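Spydx (Streptococcus pyogenes, PDB 2J43) binds alpha-glucans such as glycogen through a tandem pair of family 41 carbohydrate-binding modules, part of a larger cell-wall protein that is probably a pullulanase. Local coordinates at residues K48-Y53 with A105-K110; S68-I71 with E77-S80; G146-H151 with L175-T180; D197-V202 with V211-Y216. All blocks are in the same frame, centred on the assembly; numbering follows the deposited sequence.

Overall arrangement
The four contacts illustrate how one chain balances buried and exposed links among loops and strands. Contact 3 is a surface contact resting on a single long ion pair; the other three are partly buried. Contact 2, nested inside the loop closed by contact 1, lies on the four-stranded antiparallel sheet and relies on hydrogen bonds to the backbone of strand 66-73. Contacts 1 and 4 lie nearest the centre of the chain and touch each other through the 105-110 linker. Contact 1 is a salt bridge flanked by a tyrosine side chain, whereas contact 4 has no hydrogen bond across it and packs apolar and stacked groups. Contacts 3 and 4 reach the same seven-stranded sheet.

Contact 1: K48-Y53 with A105-K110; sequences KDDYGY and AYRPLK
Tyr51 and Arg107 mark the closest approach of two irregular backbones, yet their CA atoms remain 8.2 Å apart, which leaves the joining of 48-53 to 105-110 to side chains. An Asx motif shapes the first of these loops: Asp49 OD1 accepts from the backbone N of Gly52 at 3.0 Å. Two successive residues of this turn receive one arginine. Arg107 is extended from CG to NE, with CG anti to the backbone N (chi1 -178°), and this full stretch carries its NH2 to within 2.7 Å of Asp50 OD2. The hydrogen bond is almost straight at 175° and forms part of a salt bridge. It lies in the guanidinium plane and uses the anti lone pair of the oxygen, although the carboxylate is turned 50° from that plane. Over one face of the same guanidinium sit CA and CB of Tyr51. The tyrosine ring slides past the arginine in the opposite direction, bringing CD1 of Tyr51 to 3.8 Å from NE of Arg107. Farther along the ring, CE1 of Tyr51 rests 4.1 Å from CD of Pro108. Trp96 of strand 94-97 meets the Tyr51 ring edge-to-face and also touches Arg107 and Pro108, while His8 of strand 4-9 packs on Tyr51; the connection from strand 103-104 to strand 113-119, which joins the two modules, thus packs beside the five-stranded sheet of the first.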
loop_
_atom_site.group_PDB
_atom_site.type_symbol
_atom_site.label_atom_id
_atom_site.label_comp_id
_atom_site.label_asym_id
_atom_site.label_seq_id
_atom_site.Cartn_x
_atom_site.Cartn_y
_atom_site.Cartn_z
ATOM N N LYS A 48 -3.253 18.073 -5.813
ATOM C CA LYS A 48 -3.301 17.138 -6.915
ATOM C C LYS A 48 -1.963 16.376 -6.949
ATOM O O LYS A 48 -0.878 16.938 -6.683
ATOM C CB LYS A 48 -3.611 17.909 -8.216
ATOM C CG LYS A 48 -3.790 17.090 -9.487
ATOM C CD LYS A 48 -5.077 16.311 -9.615
ATOM C CE LYS A 48 -4.743 14.794 -9.677
ATOM N NZ LYS A 48 -5.008 14.054 -10.850
ATOM N N ASP A 49 -2.057 15.072 -7.137
ATOM C CA ASP A 49 -0.899 14.216 -7.391
ATOM C C ASP A 49 -1.274 13.185 -8.459
ATOM O O ASP A 49 -2.356 13.232 -9.038
ATOM C CB ASP A 49 -0.345 13.586 -6.100
ATOM C CG ASP A 49 -1.234 12.501 -5.531
ATOM O OD1 ASP A 49 -2.337 12.278 -6.053
ATOM O OD2 ASP A 49 -0.829 11.794 -4.576
ATOM N N ASP A 50 -0.342 12.280 -8.759
ATOM C CA ASP A 50 -0.542 11.321 -9.796
ATOM C C ASP A 50 -1.752 10.407 -9.611
ATOM O O ASP A 50 -2.501 10.142 -10.543
ATOM C CB ASP A 50 0.716 10.467 -9.953
ATOM C CG ASP A 50 0.678 9.690 -11.215
ATOM O OD1 ASP A 50 0.763 10.330 -12.286
ATOM O OD2 ASP A 50 0.539 8.456 -11.259
ATOM N N TYR A 51 -1.970 9.949 -8.382
ATOM C CA TYR A 51 -3.080 9.029 -8.089
ATOM C C TYR A 51 -4.451 9.752 -8.151
ATOM O O TYR A 51 -5.466 9.186 -8.526
ATOM C CB TYR A 51 -2.839 8.394 -6.682
ATOM C CG TYR A 51 -3.837 7.348 -6.259
ATOM C CD1 TYR A 51 -3.775 6.044 -6.746
ATOM C CD2 TYR A 51 -4.865 7.657 -5.366
ATOM C CE1 TYR A 51 -4.696 5.069 -6.379
ATOM C CE2 TYR A 51 -5.783 6.694 -4.982
ATOM C CZ TYR A 51 -5.697 5.399 -5.484
ATOM O OH TYR A 51 -6.556 4.401 -5.157
ATOM N N GLY A 52 -4.439 11.018 -7.781
ATOM C CA GLY A 52 -5.666 11.761 -7.603
ATOM C C GLY A 52 -5.477 13.025 -6.798
ATOM O O GLY A 52 -4.844 13.997 -7.279
ATOM N N TYR A 53 -6.131 13.094 -5.638
ATOM C CA TYR A 53 -5.891 14.183 -4.697
ATOM C C TYR A 53 -5.434 13.612 -3.377
ATOM O O TYR A 53 -5.722 12.446 -3.057
ATOM C CB TYR A 53 -7.167 15.016 -4.465
ATOM C CG TYR A 53 -7.496 15.930 -5.611
ATOM C CD1 TYR A 53 -7.080 17.264 -5.596
ATOM C CD2 TYR A 53 -8.162 15.467 -6.715
ATOM C CE1 TYR A 53 -7.373 18.109 -6.661
ATOM C CE2 TYR A 53 -8.451 16.301 -7.817
ATOM C CZ TYR A 53 -8.052 17.616 -7.771
ATOM O OH TYR A 53 -8.336 18.465 -8.842
ATOM N N ALA A 105 -3.245 -0.012 2.009
ATOM C CA ALA A 105 -2.129 0.432 2.808
ATOM C C ALA A 105 -0.866 0.752 1.962
ATOM O O ALA A 105 0.195 1.021 2.507
ATOM C CB ALA A 105 -1.793 -0.642 3.873
ATOM N N TYR A 106 -1.020 0.649 0.642
ATOM C CA TYR A 106 0.009 1.038 -0.338
ATOM C C TYR A 106 -0.751 1.423 -1.609
ATOM O O TYR A 106 -1.958 1.203 -1.701
ATOM C CB TYR A 106 0.962 -0.145 -0.591
ATOM C CG TYR A 106 0.233 -1.407 -0.998
ATOM C CD1 TYR A 106 -0.266 -1.588 -2.291
ATOM C CD2 TYR A 106 0.039 -2.454 -0.077
ATOM C CE1 TYR A 106 -0.973 -2.712 -2.645
ATOM C CE2 TYR A 106 -0.653 -3.611 -0.435
ATOM C CZ TYR A 106 -1.134 -3.749 -1.727
ATOM O OH TYR A 106 -1.810 -4.886 -2.110
ATOM N N ARG A 107 -0.064 2.044 -2.565
ATOM C CA ARG A 107 -0.711 2.402 -3.805
ATOM C C ARG A 107 -1.035 1.160 -4.656
ATOM O O ARG A 107 -0.109 0.451 -5.052
ATOM C CB ARG A 107 0.185 3.311 -4.596
ATOM C CG ARG A 107 -0.451 3.762 -5.873
ATOM C CD ARG A 107 0.406 4.723 -6.574
ATOM N NE ARG A 107 -0.214 5.133 -7.802
ATOM C CZ ARG A 107 0.224 6.149 -8.524
ATOM N NH1 ARG A 107 1.283 6.862 -8.135
ATOM N NH2 ARG A 107 -0.401 6.458 -9.631
ATOM N N PRO A 108 -2.297 0.888 -4.958
ATOM C CA PRO A 108 -2.642 -0.280 -5.778
ATOM C C PRO A 108 -2.057 -0.126 -7.188
ATOM O O PRO A 108 -2.057 0.962 -7.748
ATOM C CB PRO A 108 -4.168 -0.233 -5.832
ATOM C CG PRO A 108 -4.549 0.575 -4.647
ATOM C CD PRO A 108 -3.515 1.590 -4.471
ATOM N N LEU A 109 -1.525 -1.198 -7.730
ATOM C CA LEU A 109 -0.944 -1.123 -9.048
ATOM C C LEU A 109 -1.856 -1.804 -10.080
ATOM O O LEU A 109 -2.941 -2.265 -9.748
ATOM C CB LEU A 109 0.467 -1.700 -8.998
ATOM C CG LEU A 109 1.344 -1.071 -7.896
ATOM C CD1 LEU A 109 2.706 -1.757 -7.850
ATOM C CD2 LEU A 109 1.514 0.476 -8.016
ATOM N N LYS A 110 -1.409 -1.796 -11.332
ATOM C CA LYS A 110 -2.106 -2.397 -12.462
ATOM C C LYS A 110 -2.532 -3.854 -12.211
ATOM O O LYS A 110 -1.807 -4.650 -11.606
ATOM C CB LYS A 110 -1.226 -2.292 -13.739
ATOM C CG LYS A 110 0.283 -2.644 -13.560
ATOM C CD LYS A 110 1.058 -2.672 -14.910
ATOM C CE LYS A 110 2.523 -2.177 -14.822
ATOM N NZ LYS A 110 3.479 -3.070 -14.074
#

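Contact 2: S68-I71 with E77-S80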
loop_
_atom_site.group_PDB
_atom_site.type_symbol
_atom_site.label_atom_id
_atom_site.label_comp_id
_atom_site.label_asym_id
_atom_site.label_seq_id
_atom_site.Cartn_x
_atom_site.Cartn_y
_atom_site.Cartn_z
ATOM N N SER A 68 -12.417 7.229 10.866
ATOM C CA SER A 68 -13.580 7.215 10.053
ATOM C C SER A 68 -13.698 8.561 9.349
ATOM O O SER A 68 -13.237 9.595 9.819
ATOM C CB SER A 68 -14.836 6.936 10.883
ATOM O OG SER A 68 -14.758 5.627 11.484
ATOM N N TYR A 69 -14.394 8.537 8.227
ATOM C CA TYR A 69 -14.495 9.723 7.408
ATOM C C TYR A 69 -15.659 9.621 6.429
ATOM O O TYR A 69 -16.214 8.534 6.112
ATOM C CB TYR A 69 -13.190 10.009 6.609
ATOM C CG TYR A 69 -13.053 9.088 5.437
ATOM C CD1 TYR A 69 -13.498 9.460 4.159
ATOM C CD2 TYR A 69 -12.522 7.813 5.614
ATOM C CE1 TYR A 69 -13.412 8.528 3.118
ATOM C CE2 TYR A 69 -12.403 6.910 4.526
ATOM C CZ TYR A 69 -12.859 7.290 3.320
ATOM O OH TYR A 69 -12.793 6.380 2.274
ATOM N N LEU A 70 -16.012 10.781 5.907
ATOM C CA LEU A 70 -16.904 10.878 4.769
ATOM C C LEU A 70 -16.556 12.146 4.016
ATOM O O LEU A 70 -15.895 13.014 4.563
ATOM C CB LEU A 70 -18.374 10.859 5.187
ATOM C CG LEU A 70 -18.829 12.015 6.065
ATOM C CD1 LEU A 70 -19.230 13.186 5.168
ATOM C CD2 LEU A 70 -19.993 11.660 6.989
ATOM N N ILE A 71 -17.046 12.236 2.786
ATOM C CA ILE A 71 -16.919 13.451 1.965
ATOM C C ILE A 71 -18.303 14.038 1.893
ATOM O O ILE A 71 -19.269 13.352 1.482
ATOM C CB ILE A 71 -16.344 13.163 0.529
ATOM C CG1 ILE A 71 -14.920 12.633 0.642
ATOM C CG2 ILE A 71 -16.359 14.443 -0.347
ATOM C CD1 ILE A 71 -14.295 12.253 -0.649
ATOM N N GLU A 77 -24.959 17.191 2.097
ATOM C CA GLU A 77 -25.099 15.841 1.599
ATOM C C GLU A 77 -23.900 14.985 2.025
ATOM O O GLU A 77 -22.756 15.464 2.014
ATOM C CB GLU A 77 -25.173 15.822 0.084
ATOM C CG GLU A 77 -26.382 16.472 -0.515
ATOM C CD GLU A 77 -26.309 16.316 -2.023
ATOM O OE1 GLU A 77 -25.967 17.273 -2.682
ATOM O OE2 GLU A 77 -26.524 15.192 -2.536
ATOM N N ASN A 78 -24.163 13.730 2.389
ATOM C CA ASN A 78 -23.102 12.758 2.603
ATOM C C ASN A 78 -22.857 12.070 1.266
ATOM O O ASN A 78 -23.624 11.139 0.828
ATOM C CB ASN A 78 -23.497 11.798 3.743
ATOM C CG ASN A 78 -22.460 10.716 4.013
ATOM O OD1 ASN A 78 -21.460 10.588 3.304
ATOM N ND2 ASN A 78 -22.672 9.964 5.122
ATOM N N LEU A 79 -21.822 12.510 0.547
ATOM C CA LEU A 79 -21.615 12.070 -0.826
ATOM C C LEU A 79 -20.960 10.696 -0.941
ATOM O O LEU A 79 -21.209 9.966 -1.909
ATOM C CB LEU A 79 -20.759 13.118 -1.578
ATOM C CG LEU A 79 -21.396 14.489 -1.689
ATOM C CD1 LEU A 79 -20.408 15.470 -2.245
ATOM C CD2 LEU A 79 -22.682 14.395 -2.568
ATOM N N SER A 80 -20.097 10.343 0.013
ATOM C CA SER A 80 -19.359 9.093 -0.004
ATOM C C SER A 80 -20.040 7.883 0.674
ATOM O O SER A 80 -19.658 6.751 0.438
ATOM C CB SER A 80 -17.981 9.261 0.633
ATOM O OG SER A 80 -18.132 9.709 1.959
#
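Ile71 and Ser80 form the tight centre of this contact, a small example of a loop fastened to the later part of strand 66-73 through both the backbone N and O of a single residue, Ile71. The backbone N of Ile71 donates to Ser80 OG at 2.9 Å, with an angle of 166° at the hydrogen. Its carbonyl O accepts from Leu79 N at 2.8 Å, the donor lying nearly in line with the carbonyl bond, and a weak bond from Ser80 N adds to this grip. The hydroxyl is placed by its first torsion (chi1 59°), which sets OG between the serine's own N and carbonyl carbon and presses it onto the strand: Ser80 OG lies 3.3 Å from Leu70 CA. Tyr101 packs on the buried side, touching both Ile71 and Ser80.

Toward solvent the fit becomes looser and has no bond across it. The Asn78 amide runs at a slant to Leu70, with OD1 of Asn78 at 3.6 Å from CB of Leu70 and ND2 of Asn78 at 3.7 Å from CD2 of Leu70. That ND2 is used by Asp82 OD1, which helps to hold the amide's position. Glu77, exposed, leads its carboxylate away and meets Asn73 instead.

The loop belongs to the hairpin connection between antiparallel strands 66-73 and 83-86. Its chemistry implies that a side-chain hydroxyl serves Ile71 N where a strand partner would offer a carbonyl, satisfying the buried Ile71 amide where the 77-80 loop lacks strand geometry.

Contact 3: G146-H151 with L175-T180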
loop_
_atom_site.group_PDB
_atom_site.type_symbol
_atom_site.label_atom_id
_atom_site.label_comp_id
_atom_site.label_asym_id
_atom_site.label_seq_id
_atom_site.Cartn_x
_atom_site.Cartn_y
_atom_site.Cartn_z
ATOM N N GLY A 146 17.619 -14.920 -11.493
ATOM C CA GLY A 146 16.242 -14.474 -11.438
ATOM C C GLY A 146 16.087 -13.016 -11.830
ATOM O O GLY A 146 16.949 -12.423 -12.444
ATOM N N LEU A 147 14.978 -12.416 -11.427
ATOM C CA LEU A 147 14.682 -11.056 -11.804
ATOM C C LEU A 147 15.484 -10.115 -10.941
ATOM O O LEU A 147 15.472 -10.203 -9.704
ATOM C CB LEU A 147 13.188 -10.755 -11.626
ATOM C CG LEU A 147 12.188 -11.730 -12.259
ATOM C CD1 LEU A 147 10.778 -11.435 -11.798
ATOM C CD2 LEU A 147 12.298 -11.779 -13.777
ATOM N N ASP A 148 16.192 -9.170 -11.568
ATOM C CA ASP A 148 16.974 -8.186 -10.815
ATOM C C ASP A 148 16.078 -7.325 -9.905
ATOM O O ASP A 148 14.958 -6.966 -10.283
ATOM C CB ASP A 148 17.693 -7.202 -11.749
ATOM C CG ASP A 148 18.792 -7.839 -12.604
ATOM O OD1 ASP A 148 19.424 -8.834 -12.230
ATOM O OD2 ASP A 148 19.093 -7.346 -13.694
ATOM N N LEU A 149 16.614 -6.971 -8.752
ATOM C CA LEU A 149 16.021 -5.976 -7.857
ATOM C C LEU A 149 16.708 -4.601 -8.080
ATOM O O LEU A 149 17.226 -3.966 -7.143
ATOM C CB LEU A 149 16.197 -6.460 -6.413
ATOM C CG LEU A 149 15.197 -7.585 -6.051
ATOM C CD1 LEU A 149 15.625 -8.310 -4.805
ATOM C CD2 LEU A 149 13.788 -7.096 -5.874
ATOM N N SER A 150 16.718 -4.143 -9.322
ATOM C CA SER A 150 17.349 -2.861 -9.654
ATOM C C SER A 150 16.403 -1.671 -9.384
ATOM O O SER A 150 16.875 -0.527 -9.221
ATOM C CB SER A 150 17.811 -2.848 -11.110
ATOM O OG SER A 150 16.752 -3.159 -11.974
ATOM N N HIS A 151 15.081 -1.901 -9.355
ATOM C CA HIS A 151 14.160 -0.776 -9.131
ATOM C C HIS A 151 14.113 -0.522 -7.633
ATOM O O HIS A 151 14.034 -1.478 -6.844
ATOM C CB HIS A 151 12.748 -1.062 -9.647
ATOM C CG HIS A 151 12.634 -1.148 -11.142
ATOM N ND1 HIS A 151 12.858 -2.314 -11.845
ATOM C CD2 HIS A 151 12.335 -0.201 -12.071
ATOM C CE1 HIS A 151 12.670 -2.092 -13.136
ATOM N NE2 HIS A 151 12.350 -0.820 -13.300
ATOM N N LEU A 175 17.214 -14.266 -3.883
ATOM C CA LEU A 175 18.546 -14.847 -4.079
ATOM C C LEU A 175 19.646 -13.825 -3.993
ATOM O O LEU A 175 19.450 -12.644 -4.324
ATOM C CB LEU A 175 18.627 -15.491 -5.461
ATOM C CG LEU A 175 17.513 -16.459 -5.855
ATOM C CD1 LEU A 175 17.830 -17.106 -7.225
ATOM C CD2 LEU A 175 17.318 -17.484 -4.751
ATOM N N ASP A 176 20.807 -14.273 -3.530
ATOM C CA ASP A 176 22.003 -13.474 -3.598
ATOM C C ASP A 176 22.987 -14.133 -4.553
ATOM O O ASP A 176 23.627 -15.107 -4.222
ATOM C CB ASP A 176 22.573 -13.310 -2.190
ATOM C CG ASP A 176 23.794 -12.433 -2.157
ATOM O OD1 ASP A 176 24.333 -12.110 -3.245
ATOM O OD2 ASP A 176 24.286 -12.053 -1.053
ATOM N N LYS A 177 23.073 -13.599 -5.759
ATOM C CA LYS A 177 23.899 -14.202 -6.825
ATOM C C LYS A 177 25.410 -14.048 -6.598
ATOM O O LYS A 177 26.178 -14.645 -7.349
ATOM C CB LYS A 177 23.552 -13.595 -8.147
ATOM C CG LYS A 177 22.079 -13.751 -8.541
ATOM C CD LYS A 177 21.781 -13.353 -9.967
ATOM C CE LYS A 177 22.210 -11.925 -10.287
ATOM N NZ LYS A 177 21.933 -11.513 -11.699
ATOM N N SER A 178 25.817 -13.269 -5.603
ATOM C CA SER A 178 27.223 -13.132 -5.262
ATOM C C SER A 178 27.724 -14.378 -4.527
ATOM O O SER A 178 28.943 -14.643 -4.440
ATOM C CB SER A 178 27.439 -11.880 -4.428
ATOM O OG SER A 178 27.045 -12.069 -3.092
ATOM N N LYS A 179 26.789 -15.193 -4.043
ATOM C CA LYS A 179 27.129 -16.387 -3.288
ATOM C C LYS A 179 27.179 -17.643 -4.138
ATOM O O LYS A 179 26.896 -17.605 -5.311
ATOM C CB LYS A 179 26.119 -16.585 -2.157
ATOM C CG LYS A 179 25.929 -15.380 -1.272
ATOM C CD LYS A 179 27.240 -15.002 -0.585
ATOM C CE LYS A 179 27.073 -14.506 0.818
ATOM N NZ LYS A 179 26.550 -13.147 0.848
ATOM N N THR A 180 27.573 -18.765 -3.529
ATOM C CA THR A 180 27.511 -20.077 -4.186
ATOM C C THR A 180 26.803 -21.131 -3.305
ATOM O O THR A 180 26.696 -20.981 -2.088
ATOM C CB THR A 180 28.913 -20.590 -4.535
ATOM O OG1 THR A 180 29.613 -20.805 -3.324
ATOM C CG2 THR A 180 29.756 -19.541 -5.268
#
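Asp148 and Lys177 bridge two backbones that make no hydrogen bond with each other, one passing through strand 147-153 and the other leaving strand 170-176 for a type I turn from Asp176 to Lys179. Their side chains cross at about a right angle. NZ of Lys177 stands 3.7 Å from OD1 of Asp148, a long salt bridge, too far apart for more than a loose attraction. The lysine chain bends at chi3 (-56°) on its way there, and NZ has a second, weak partner in Asn145 OD1.

The turn itself is firmer. Asp176 OD1 takes Ser178 N at 3.0 Å and Ser178 OG at 2.7 Å; both come from the same face of the carboxylate, tilted well out of its plane, the amide on the anti side and the hydroxyl on the syn side. From above that plane, NZ of Lys179 forms a salt bridge of 3.2 Å with the other oxygen, OD2 of Asp176. Strand 128-134 separates strands 147-153 and 170-176 in the antiparallel part of the sheet, so the ion pair spans a central strand's end, next to an Asx turn overlying a type I beta turn.

Contact 4: D197-V202 with V211-Y216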
loop_
_atom_site.group_PDB
_atom_site.type_symbol
_atom_site.label_atom_id
_atom_site.label_comp_id
_atom_site.label_asym_id
_atom_site.label_seq_id
_atom_site.Cartn_x
_atom_site.Cartn_y
_atom_site.Cartn_z
ATOM N N ASP A 197 -6.318 -11.441 -5.250
ATOM C CA ASP A 197 -7.479 -10.625 -5.604
ATOM C C ASP A 197 -7.532 -9.345 -4.787
ATOM O O ASP A 197 -7.996 -8.317 -5.289
ATOM C CB ASP A 197 -8.773 -11.428 -5.448
ATOM C CG ASP A 197 -8.940 -12.482 -6.528
ATOM O OD1 ASP A 197 -8.118 -12.534 -7.474
ATOM O OD2 ASP A 197 -9.880 -13.303 -6.525
ATOM N N ASN A 198 -7.034 -9.389 -3.557
ATOM C CA ASN A 198 -6.985 -8.190 -2.709
ATOM C C ASN A 198 -5.726 -7.337 -2.863
ATOM O O ASN A 198 -5.669 -6.194 -2.398
ATOM C CB ASN A 198 -7.091 -8.584 -1.244
ATOM C CG ASN A 198 -8.410 -9.250 -0.905
ATOM O OD1 ASN A 198 -9.409 -9.082 -1.604
ATOM N ND2 ASN A 198 -8.413 -10.019 0.183
ATOM N N HIS A 199 -4.700 -7.894 -3.496
ATOM C CA HIS A 199 -3.361 -7.362 -3.297
ATOM C C HIS A 199 -2.516 -7.395 -4.541
ATOM O O HIS A 199 -2.367 -8.429 -5.184
ATOM C CB HIS A 199 -2.666 -8.143 -2.204
ATOM C CG HIS A 199 -3.162 -7.811 -0.837
ATOM N ND1 HIS A 199 -2.855 -6.620 -0.201
ATOM C CD2 HIS A 199 -3.980 -8.489 -0.003
ATOM C CE1 HIS A 199 -3.441 -6.601 0.988
ATOM N NE2 HIS A 199 -4.129 -7.726 1.133
ATOM N N THR A 200 -1.973 -6.239 -4.870
ATOM C CA THR A 200 -1.068 -6.101 -5.990
ATOM C C THR A 200 0.315 -5.658 -5.566
ATOM O O THR A 200 1.199 -5.613 -6.423
ATOM C CB THR A 200 -1.561 -4.913 -6.895
ATOM O OG1 THR A 200 -1.700 -3.703 -6.101
ATOM C CG2 THR A 200 -2.958 -5.155 -7.495
ATOM N N GLN A 201 0.580 -5.468 -4.284
ATOM C CA GLN A 201 1.905 -5.617 -3.696
ATOM C C GLN A 201 2.032 -6.507 -2.496
ATOM O O GLN A 201 1.088 -6.646 -1.708
ATOM C CB GLN A 201 2.339 -4.180 -3.270
ATOM C CG GLN A 201 2.228 -3.116 -4.382
ATOM C CD GLN A 201 2.984 -1.819 -4.115
ATOM O OE1 GLN A 201 2.452 -0.677 -4.359
ATOM N NE2 GLN A 201 4.195 -1.946 -3.657
ATOM N N VAL A 202 3.207 -7.122 -2.373
ATOM C CA VAL A 202 3.654 -7.809 -1.198
ATOM C C VAL A 202 5.011 -7.320 -0.750
ATOM O O VAL A 202 5.746 -6.617 -1.476
ATOM C CB VAL A 202 3.619 -9.344 -1.366
ATOM C CG1 VAL A 202 2.196 -9.836 -1.680
ATOM C CG2 VAL A 202 4.598 -9.802 -2.416
ATOM N N VAL A 211 5.716 -13.665 3.996
ATOM C CA VAL A 211 5.212 -12.679 3.032
ATOM C C VAL A 211 4.141 -11.852 3.718
ATOM O O VAL A 211 3.183 -12.402 4.255
ATOM C CB VAL A 211 4.499 -13.309 1.860
ATOM C CG1 VAL A 211 4.194 -12.269 0.781
ATOM C CG2 VAL A 211 5.339 -14.402 1.267
ATOM N N TYR A 212 4.307 -10.536 3.651
ATOM C CA TYR A 212 3.408 -9.589 4.280
ATOM C C TYR A 212 2.652 -8.899 3.179
ATOM O O TYR A 212 3.159 -8.688 2.078
ATOM C CB TYR A 212 4.188 -8.592 5.106
ATOM C CG TYR A 212 4.985 -9.200 6.217
ATOM C CD1 TYR A 212 4.414 -9.393 7.480
ATOM C CD2 TYR A 212 6.307 -9.537 6.042
ATOM C CE1 TYR A 212 5.129 -9.938 8.493
ATOM C CE2 TYR A 212 7.076 -10.077 7.091
ATOM C CZ TYR A 212 6.455 -10.305 8.316
ATOM O OH TYR A 212 7.143 -10.829 9.402
ATOM N N ASN A 213 1.402 -8.559 3.483
ATOM C CA ASN A 213 0.517 -7.892 2.543
ATOM C C ASN A 213 0.472 -6.349 2.749
ATOM O O ASN A 213 -0.341 -5.674 2.150
ATOM C CB ASN A 213 -0.864 -8.515 2.592
ATOM C CG ASN A 213 -1.605 -8.221 3.872
ATOM O OD1 ASN A 213 -1.299 -7.272 4.584
ATOM N ND2 ASN A 213 -2.568 -9.073 4.189
ATOM N N ASN A 214 1.406 -5.846 3.547
ATOM C CA ASN A 214 1.513 -4.428 3.884
ATOM C C ASN A 214 2.907 -4.029 4.247
ATOM O O ASN A 214 3.695 -4.864 4.711
ATOM C CB ASN A 214 0.560 -4.121 5.070
ATOM C CG ASN A 214 0.937 -4.879 6.336
ATOM O OD1 ASN A 214 0.454 -6.017 6.567
ATOM N ND2 ASN A 214 1.807 -4.323 7.111
ATOM N N PRO A 215 3.254 -2.758 4.054
ATOM C CA PRO A 215 4.613 -2.303 4.291
ATOM C C PRO A 215 5.006 -2.090 5.739
ATOM O O PRO A 215 6.143 -1.701 5.982
ATOM C CB PRO A 215 4.658 -0.964 3.533
ATOM C CG PRO A 215 3.298 -0.486 3.593
ATOM C CD PRO A 215 2.400 -1.687 3.497
ATOM N N TYR A 216 4.095 -2.386 6.667
ATOM C CA TYR A 216 4.366 -2.315 8.094
ATOM C C TYR A 216 4.825 -3.654 8.630
ATOM O O TYR A 216 5.165 -3.760 9.816
ATOM C CB TYR A 216 3.128 -1.787 8.841
ATOM C CG TYR A 216 2.750 -0.461 8.283
ATOM C CD1 TYR A 216 3.441 0.680 8.610
ATOM C CD2 TYR A 216 1.735 -0.348 7.327
ATOM C CE1 TYR A 216 3.129 1.907 8.067
ATOM C CE2 TYR A 216 1.432 0.886 6.764
ATOM C CZ TYR A 216 2.147 2.002 7.111
ATOM O OH TYR A 216 1.901 3.242 6.544
#
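Val211 opens the second segment by placing CG1 3.7 Å from CB of Val202. CG1 is anti to the backbone N (chi1 -171°), which turns this methyl to meet the neighbouring valine obliquely; Phe193 of strand 191-193 touches both valines.

Tyr212 contributes its backbone here: its O lies 3.4 Å from CA of Val202, a CA-H...O contact with an angle of 123° at the hydrogen. The ring leads away, its hydroxyl bonded to Asp208 OD2 and its edge-to-face partner being Tyr217. A backbone hydrogen bond with Phe203 ties Tyr212 to strand 201-205, which lies at the margin of the seven-stranded sheet, parallel to strand 113-119, in a module of the transthyretin clan.

Asn213 then lies over one face of the His199 imidazole. Its CB stands 3.7 Å from the ring centroid and 17° off the normal, a CH-pi contact, and the amide continues the stack with ND2 of Asn213 3.7 Å from NE2 of His199. The carbonyl O of Asn213 also comes to 3.4 Å from CE1 of His199. The ring is held from its rim as well, since His199 ND1 is hydrogen-bonded to Tyr106 OH, and a weak bond joins Asn213 ND2 to Glu195.

Beyond Asn213 the chain runs away from 197-202, and Tyr216 reaches Met92 of the first module.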